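Local coordinates for protein deacetylase EF_0837 (Enterococcus faecalis, PDB 2ICS) that catalyses, with very low efficiency in vitro, the deacetylation of acetyl-(R)-mandelate, using two zinc ions in a barrel-shaped amidohydrolase domain, at residues G166-L170 with E198-L202; D243-G247 with T289-L293; I97-Y101 with E145-V150. All coordinates share one frame; numbering follows the deposited sequence.

Interaction 1. Residues G166-L170 with E198-L202; sequences GITPL and EILAL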
loop_
_atom_site.group_PDB
_atom_site.type_symbol
_atom_site.label_atom_id
_atom_site.label_comp_id
_atom_site.label_asym_id
_atom_site.label_seq_id
_atom_site.Cartn_x
_atom_site.Cartn_y
_atom_site.Cartn_z
ATOM N N GLY A 166 15.771 18.341 -11.707
ATOM C CA GLY A 166 14.398 18.577 -12.127
ATOM C C GLY A 166 13.507 17.373 -12.399
ATOM O O GLY A 166 13.388 16.471 -11.570
ATOM N N ILE A 167 12.880 17.365 -13.574
ATOM C CA ILE A 167 11.965 16.296 -13.969
ATOM C C ILE A 167 12.674 15.128 -14.656
ATOM O O ILE A 167 12.087 14.060 -14.853
ATOM C CB ILE A 167 10.881 16.848 -14.932
ATOM C CG1 ILE A 167 9.708 15.874 -15.033
ATOM C CG2 ILE A 167 11.479 17.068 -16.316
ATOM C CD1 ILE A 167 8.927 15.718 -13.744
ATOM N N THR A 168 13.934 15.337 -15.014
ATOM C CA THR A 168 14.728 14.323 -15.701
ATOM C C THR A 168 14.667 12.915 -15.095
ATOM O O THR A 168 14.621 11.927 -15.825
ATOM C CB THR A 168 16.212 14.757 -15.798
ATOM O OG1 THR A 168 16.296 16.064 -16.382
ATOM C CG2 THR A 168 16.991 13.786 -16.666
ATOM N N PRO A 169 14.678 12.802 -13.754
ATOM C CA PRO A 169 14.623 11.467 -13.147
ATOM C C PRO A 169 13.359 10.691 -13.505
ATOM O O PRO A 169 13.397 9.468 -13.663
ATOM C CB PRO A 169 14.717 11.765 -11.651
ATOM C CG PRO A 169 15.561 13.013 -11.621
ATOM C CD PRO A 169 14.938 13.827 -12.727
ATOM N N LEU A 170 12.242 11.402 -13.631
ATOM C CA LEU A 170 10.981 10.761 -13.976
ATOM C C LEU A 170 11.014 10.258 -15.414
ATOM O O LEU A 170 10.524 9.167 -15.702
ATOM C CB LEU A 170 9.809 11.733 -13.776
ATOM C CG LEU A 170 8.396 11.187 -14.040
ATOM C CD1 LEU A 170 8.137 9.945 -13.188
ATOM C CD2 LEU A 170 7.368 12.267 -13.732
ATOM N N GLU A 198 3.845 19.173 -13.990
ATOM C CA GLU A 198 4.896 18.633 -14.842
ATOM C C GLU A 198 5.024 17.129 -14.589
ATOM O O GLU A 198 5.298 16.357 -15.497
ATOM C CB GLU A 198 6.217 19.347 -14.530
ATOM C CG GLU A 198 7.319 19.138 -15.552
ATOM C CD GLU A 198 8.567 19.958 -15.239
ATOM O OE1 GLU A 198 9.517 19.919 -16.050
ATOM O OE2 GLU A 198 8.599 20.634 -14.184
ATOM N N ILE A 199 4.820 16.728 -13.340
ATOM C CA ILE A 199 4.894 15.324 -12.950
ATOM C C ILE A 199 3.698 14.542 -13.480
ATOM O O ILE A 199 3.853 13.479 -14.089
ATOM C CB ILE A 199 4.920 15.185 -11.413
ATOM C CG1 ILE A 199 6.209 15.793 -10.862
ATOM C CG2 ILE A 199 4.804 13.726 -11.013
ATOM C CD1 ILE A 199 6.290 15.787 -9.350
ATOM N N LEU A 200 2.507 15.074 -13.237
ATOM C CA LEU A 200 1.272 14.434 -13.668
ATOM C C LEU A 200 1.200 14.315 -15.180
ATOM O O LEU A 200 0.635 13.355 -15.708
ATOM C CB LEU A 200 0.063 15.215 -13.143
ATOM C CG LEU A 200 -0.166 15.183 -11.625
ATOM C CD1 LEU A 200 -1.304 16.112 -11.254
ATOM C CD2 LEU A 200 -0.498 13.773 -11.179
ATOM N N ALA A 201 1.787 15.287 -15.872
ATOM C CA ALA A 201 1.783 15.294 -17.329
ATOM C C ALA A 201 2.527 14.101 -17.927
ATOM O O ALA A 201 2.161 13.606 -18.992
ATOM C CB ALA A 201 2.394 16.592 -17.839
ATOM N N LEU A 202 3.567 13.635 -17.245
ATOM C CA LEU A 202 4.344 12.508 -17.748
ATOM C C LEU A 202 3.810 11.139 -17.333
ATOM O O LEU A 202 4.164 10.120 -17.926
ATOM C CB LEU A 202 5.806 12.644 -17.320
ATOM C CG LEU A 202 6.677 13.623 -18.115
ATOM C CD1 LEU A 202 6.157 15.047 -17.967
ATOM C CD2 LEU A 202 8.114 13.524 -17.617
HETATM O O HOH W 1 11.898 20.218 -14.801
#

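Interaction 2. Residues D243-G247 with T289-L293; sequences DIGHG and TMEKL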
loop_
_atom_site.group_PDB
_atom_site.type_symbol
_atom_site.label_atom_id
_atom_site.label_comp_id
_atom_site.label_asym_id
_atom_site.label_seq_id
_atom_site.Cartn_x
_atom_site.Cartn_y
_atom_site.Cartn_z
ATOM N N ASP A 243 -2.680 6.879 -4.693
ATOM C CA ASP A 243 -2.363 6.048 -3.532
ATOM C C ASP A 243 -2.101 6.974 -2.343
ATOM O O ASP A 243 -1.384 7.961 -2.476
ATOM C CB ASP A 243 -1.121 5.207 -3.853
ATOM C CG ASP A 243 -0.721 4.275 -2.726
ATOM O OD1 ASP A 243 -1.420 3.262 -2.485
ATOM O OD2 ASP A 243 0.310 4.558 -2.084
ATOM N N ILE A 244 -2.678 6.652 -1.190
ATOM C CA ILE A 244 -2.518 7.467 0.017
ATOM C C ILE A 244 -1.078 7.653 0.521
ATOM O O ILE A 244 -0.611 8.783 0.641
ATOM C CB ILE A 244 -3.369 6.909 1.191
ATOM C CG1 ILE A 244 -4.862 6.997 0.854
ATOM C CG2 ILE A 244 -3.091 7.707 2.472
ATOM C CD1 ILE A 244 -5.382 8.416 0.707
ATOM N N GLY A 245 -0.382 6.559 0.827
ATOM C CA GLY A 245 0.981 6.660 1.335
ATOM C C GLY A 245 1.069 7.694 2.452
ATOM O O GLY A 245 1.912 8.586 2.406
ATOM N N HIS A 246 0.204 7.560 3.458
ATOM C CA HIS A 246 0.121 8.502 4.582
ATOM C C HIS A 246 1.442 9.126 5.007
ATOM O O HIS A 246 1.636 10.336 4.865
ATOM C CB HIS A 246 -0.536 7.841 5.796
ATOM C CG HIS A 246 -0.939 8.817 6.863
ATOM N ND1 HIS A 246 -0.033 9.640 7.497
ATOM C CD2 HIS A 246 -2.150 9.115 7.390
ATOM C CE1 HIS A 246 -0.670 10.404 8.369
ATOM N NE2 HIS A 246 -1.955 10.106 8.324
ATOM N N GLY A 247 2.340 8.306 5.546
ATOM C CA GLY A 247 3.635 8.808 5.959
ATOM C C GLY A 247 3.623 9.876 7.040
ATOM O O GLY A 247 2.576 10.303 7.529
ATOM N N THR A 289 -5.021 4.016 9.424
ATOM C CA THR A 289 -5.091 4.802 8.206
ATOM C C THR A 289 -6.476 4.587 7.597
ATOM O O THR A 289 -7.083 5.512 7.067
ATOM C CB THR A 289 -4.002 4.364 7.208
ATOM O OG1 THR A 289 -2.728 4.380 7.866
ATOM C CG2 THR A 289 -3.949 5.316 6.022
HETATM N N MSE A 290 -6.972 3.358 7.689
HETATM C CA MSE A 290 -8.291 3.021 7.170
HETATM C C MSE A 290 -9.381 3.782 7.942
HETATM O O MSE A 290 -10.362 4.241 7.355
HETATM C CB MSE A 290 -8.515 1.510 7.282
HETATM C CG MSE A 290 -7.563 0.688 6.408
HETATM SE SE MSE A 290 -7.511 -1.193 6.892
HETATM C CE MSE A 290 -9.288 -1.693 6.329
ATOM N N GLU A 291 -9.197 3.917 9.255
ATOM C CA GLU A 291 -10.156 4.629 10.090
ATOM C C GLU A 291 -10.146 6.118 9.748
ATOM O O GLU A 291 -11.133 6.818 9.972
ATOM C CB GLU A 291 -9.823 4.434 11.574
ATOM C CG GLU A 291 -9.793 2.976 12.005
ATOM C CD GLU A 291 -9.200 2.791 13.382
ATOM O OE1 GLU A 291 -8.356 3.623 13.777
ATOM O OE2 GLU A 291 -9.564 1.808 14.064
ATOM N N LYS A 292 -9.031 6.603 9.207
ATOM C CA LYS A 292 -8.949 8.013 8.833
ATOM C C LYS A 292 -9.796 8.287 7.593
ATOM O O LYS A 292 -10.472 9.308 7.506
ATOM C CB LYS A 292 -7.496 8.425 8.598
ATOM C CG LYS A 292 -6.677 8.480 9.887
ATOM C CD LYS A 292 -5.227 8.890 9.645
ATOM C CE LYS A 292 -4.451 8.884 10.959
ATOM N NZ LYS A 292 -2.987 9.055 10.773
ATOM N N LEU A 293 -9.772 7.379 6.624
ATOM C CA LEU A 293 -10.592 7.587 5.437
ATOM C C LEU A 293 -12.050 7.301 5.758
ATOM O O LEU A 293 -12.952 7.737 5.046
ATOM C CB LEU A 293 -10.095 6.713 4.293
ATOM C CG LEU A 293 -8.838 7.430 3.790
ATOM C CD1 LEU A 293 -7.690 6.468 3.643
ATOM C CD2 LEU A 293 -9.167 8.155 2.497
#

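Interaction 3. Residues I97-Y101 with E145-V150; sequences IHEFY and ELPDFV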
loop_
_atom_site.group_PDB
_atom_site.type_symbol
_atom_site.label_atom_id
_atom_site.label_comp_id
_atom_site.label_asym_id
_atom_site.label_seq_id
_atom_site.Cartn_x
_atom_site.Cartn_y
_atom_site.Cartn_z
ATOM N N ILE A 97 19.127 -4.630 -3.120
ATOM C CA ILE A 97 17.855 -5.338 -3.058
ATOM C C ILE A 97 18.001 -6.827 -2.711
ATOM O O ILE A 97 17.105 -7.426 -2.103
ATOM C CB ILE A 97 17.083 -5.175 -4.384
ATOM C CG1 ILE A 97 15.652 -5.683 -4.212
ATOM C CG2 ILE A 97 17.812 -5.909 -5.508
ATOM C CD1 ILE A 97 14.707 -5.192 -5.277
ATOM N N HIS A 98 19.130 -7.422 -3.088
ATOM C CA HIS A 98 19.371 -8.831 -2.795
ATOM C C HIS A 98 19.518 -9.066 -1.296
ATOM O O HIS A 98 18.979 -10.033 -0.757
ATOM C CB HIS A 98 20.617 -9.317 -3.534
ATOM C CG HIS A 98 20.342 -9.778 -4.931
ATOM N ND1 HIS A 98 19.773 -11.003 -5.211
ATOM C CD2 HIS A 98 20.522 -9.165 -6.125
ATOM C CE1 HIS A 98 19.614 -11.124 -6.516
ATOM N NE2 HIS A 98 20.060 -10.023 -7.095
ATOM N N GLU A 99 20.239 -8.181 -0.622
ATOM C CA GLU A 99 20.421 -8.312 0.815
ATOM C C GLU A 99 19.054 -8.188 1.484
ATOM O O GLU A 99 18.775 -8.844 2.489
ATOM C CB GLU A 99 21.346 -7.216 1.336
ATOM C CG GLU A 99 21.815 -7.438 2.759
ATOM C CD GLU A 99 22.495 -6.219 3.340
ATOM O OE1 GLU A 99 23.062 -5.427 2.554
ATOM O OE2 GLU A 99 22.473 -6.059 4.581
ATOM N N PHE A 100 18.205 -7.333 0.917
ATOM C CA PHE A 100 16.860 -7.117 1.441
ATOM C C PHE A 100 16.007 -8.349 1.154
ATOM O O PHE A 100 15.279 -8.830 2.023
ATOM C CB PHE A 100 16.252 -5.861 0.793
ATOM C CG PHE A 100 14.802 -5.615 1.142
ATOM C CD1 PHE A 100 14.277 -6.019 2.367
ATOM C CD2 PHE A 100 13.971 -4.944 0.248
ATOM C CE1 PHE A 100 12.940 -5.758 2.700
ATOM C CE2 PHE A 100 12.636 -4.676 0.567
ATOM C CZ PHE A 100 12.117 -5.086 1.799
ATOM N N TYR A 101 16.119 -8.867 -0.065
ATOM C CA TYR A 101 15.366 -10.046 -0.478
ATOM C C TYR A 101 15.597 -11.249 0.437
ATOM O O TYR A 101 14.650 -11.945 0.806
ATOM C CB TYR A 101 15.733 -10.427 -1.910
ATOM C CG TYR A 101 15.077 -11.703 -2.394
ATOM C CD1 TYR A 101 13.708 -11.756 -2.645
ATOM C CD2 TYR A 101 15.828 -12.860 -2.594
ATOM C CE1 TYR A 101 13.101 -12.933 -3.087
ATOM C CE2 TYR A 101 15.231 -14.041 -3.034
ATOM C CZ TYR A 101 13.871 -14.072 -3.279
ATOM O OH TYR A 101 13.284 -15.239 -3.717
ATOM N N GLU A 145 16.449 -10.697 -12.206
ATOM C CA GLU A 145 17.042 -11.522 -11.161
ATOM C C GLU A 145 16.066 -11.960 -10.070
ATOM O O GLU A 145 16.209 -13.048 -9.509
ATOM C CB GLU A 145 18.228 -10.780 -10.527
ATOM C CG GLU A 145 19.484 -10.777 -11.392
ATOM C CD GLU A 145 20.498 -9.726 -10.971
ATOM O OE1 GLU A 145 20.845 -9.665 -9.771
ATOM O OE2 GLU A 145 20.955 -8.962 -11.849
ATOM N N LEU A 146 15.081 -11.121 -9.764
ATOM C CA LEU A 146 14.108 -11.451 -8.727
ATOM C C LEU A 146 12.674 -11.168 -9.176
ATOM O O LEU A 146 12.026 -10.256 -8.670
ATOM C CB LEU A 146 14.419 -10.655 -7.455
ATOM C CG LEU A 146 15.803 -10.857 -6.834
ATOM C CD1 LEU A 146 16.044 -9.805 -5.766
ATOM C CD2 LEU A 146 15.918 -12.256 -6.248
ATOM N N PRO A 147 12.160 -11.953 -10.139
ATOM C CA PRO A 147 10.796 -11.776 -10.650
ATOM C C PRO A 147 9.741 -12.053 -9.579
ATOM O O PRO A 147 8.646 -11.490 -9.612
ATOM C CB PRO A 147 10.713 -12.791 -11.790
ATOM C CG PRO A 147 12.139 -13.015 -12.182
ATOM C CD PRO A 147 12.849 -13.032 -10.863
ATOM N N ASP A 148 10.078 -12.929 -8.637
ATOM C CA ASP A 148 9.160 -13.293 -7.561
ATOM C C ASP A 148 9.177 -12.277 -6.420
ATOM O O ASP A 148 8.496 -12.464 -5.411
ATOM C CB ASP A 148 9.529 -14.666 -6.984
ATOM C CG ASP A 148 9.647 -15.747 -8.048
ATOM O OD1 ASP A 148 8.687 -15.927 -8.834
ATOM O OD2 ASP A 148 10.702 -16.425 -8.088
ATOM N N PHE A 149 9.952 -11.208 -6.568
ATOM C CA PHE A 149 10.046 -10.220 -5.508
ATOM C C PHE A 149 9.804 -8.793 -5.974
ATOM O O PHE A 149 9.080 -8.041 -5.327
ATOM C CB PHE A 149 11.417 -10.310 -4.842
ATOM C CG PHE A 149 11.563 -9.429 -3.636
ATOM C CD1 PHE A 149 10.826 -9.682 -2.482
ATOM C CD2 PHE A 149 12.425 -8.338 -3.656
ATOM C CE1 PHE A 149 10.943 -8.861 -1.364
ATOM C CE2 PHE A 149 12.551 -7.507 -2.539
ATOM C CZ PHE A 149 11.807 -7.771 -1.391
ATOM N N VAL A 150 10.423 -8.427 -7.091
ATOM C CA VAL A 150 10.298 -7.091 -7.657
ATOM C C VAL A 150 9.002 -6.931 -8.442
ATOM O O VAL A 150 8.830 -7.550 -9.488
ATOM C CB VAL A 150 11.477 -6.794 -8.597
ATOM C CG1 VAL A 150 11.370 -5.383 -9.150
ATOM C CG2 VAL A 150 12.792 -6.978 -7.847
#

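Interaction 1. Residues G166-L170 with E198-L202
Glu198 lays its extended side chain beside Ile167, with OE1 3.5 Å from Ile167 CG2 and the methylene carbon CG near Ile167 CG1. With CG turned anti to the backbone N (chi1 -166°), the chain leaves its helix in the direction of Ile167. A water bridges the carboxylate to the backbone here: it donates to Glu198 OE1 at 2.7 Å and accepts from Ile167 N at 3.3 Å, so OE1 takes the bridging water while lying against CB and CG2 of Ile167.

At Ile199 the side-chain contact is apolar. Its two branches part: CG1 lies 4.0 Å from Ile167 CD1, while CG2 lies 4.0 Å from Leu170 CD2. The carbonyl oxygen of Ile199 is a further neighbour of that leucine methyl. The setting is the outer helical layer of the TIM barrel. Helix 168-178 makes the crossover from strand 156-157 to the parallel strand 186-189, and helix 196-202 follows that second strand on the way to strand 208-210. Leu170 and Ile199 therefore both reach the sheet, touching Met157 and Val187, and Ile199 additionally meets Ile189. Pro194 touches Ile167 and Ile199 from the loop before helix 196-202.

Leu202, three residues on, returns to the same two partners. Its CB lies 3.9 Å from Leu170 CD2, the methyl that also meets Ile199. Its own CD2 approaches Ile167 CG1 at 3.8 Å, the two side chains crossing at a slant.

Interaction 2. Residues D243-G247 with T289-L293
The imidazole of His246 is approached obliquely by Lys292 and Thr289, while ND1 at its edge donates to Gly247 O at 2.7 Å. This last bond lies almost exactly in the ring plane and meets a lone pair of the carbonyl oxygen, with an N-H...O angle of 153°; it fixes the rotation of the ring. Ser346 OG is hydrogen-bonded to the same oxygen. With CG of His246 anti to the backbone N (chi1 -167°), the ring is carried toward Lys292. That lysine, extended beyond CG, arrives at about a right angle to the histidine side chain and brings NZ to 2.9 Å from His246 NE2. Its CD also runs close, 3.7 Å from NE2. Lys292 NZ is hydrogen-bonded to Pro282 O and Thr344 O, which hold it in place. Thr289 CG2 comes 4.3 Å from His246 CB, and Thr289 OG1 is hydrogen-bonded to Asp285 O.

In the TIM barrel, residues 243-247 follow strand 241-243 and run close to the metal centre, where Gly245 O accepts a hydrogen bond from ND1 of the zinc ligand His211. Helix 286-296 covers the side of this loop that carries Ile244 and His246. Ile244 and Leu293 reach toward each other tip to tip, with Ile244 CG1 4.0 Å from Leu293 CD1 and the methyls CD1 of Ile244 and CD2 of Leu293 at 4.2 Å. Ile244 CG2 turns instead to Thr289, 4.4 Å from its CG2.

Interaction 3. Residues I97-Y101 with E145-V150
An aromatic cluster of Phe100, Tyr101 and Phe149 packs helix 97-105 of the barrel's outer layer against the turn that carries the chain from helix 136-145 into strand 150-152. Phe149 is its middle member. Its edge points at the face of Phe100 in a T-shaped pair, centroids 5.4 Å apart and planes at 81°, while one of its own faces receives the edge of Tyr101 in an offset edge-to-face arrangement. Tyr101 holds CG anti to its backbone N (chi1 176°), which sends the ring between Leu146 and Phe149. The latter fit is close, with Tyr101 CD1 3.3 Å from Phe149 CG. At the edge of the Phe149 ring lies Ile97 CG1; Ile97 CD1 goes on to Val150 CG2, 3.7 Å away.

Leu146 divides its methyls between two rings. CD2 sits over the face of Tyr101, 3.8 Å from the centroid, and CD1 over a face of His98 at 4.0 Å, both as CH-pi contacts. The backbone of the turn is drawn together by Leu146 O, which accepts from Phe149 N and Val150 N.

Beside this apolar packing, His98 NE2 donates to Glu145 OE1 at 2.8 Å, with an N-H...O angle of 155°. The acid is met on its anti side, and ring and carboxylate are nearly coplanar. Such a His-carboxylate pair would tend to stabilise a protonated imidazole, and it holds the ring in an orientation that lets Leu146 cover its face.

In the fold
Along the chain the order is interaction 3, interaction 1, interaction 2, each closing before the next opens. Their centres lie 25 to 27 Å apart and none touches another, so they mark three separate places around the same TIM barrel. Interaction 3 joins helix 97-105 to the approach of strand 150-152; interaction 1 brings together the first turn of helix 168-178 and the later part of helix 196-202. The centre of interaction 2 lies about 9 Å from that of the chain, against 22 and 18 Å for interactions 1 and 3, and nearer the zinc site. The contacts pack outer helices and connecting loops round the barrel strands; zinc ligands such as His188 and His211 lie on or just after such strands.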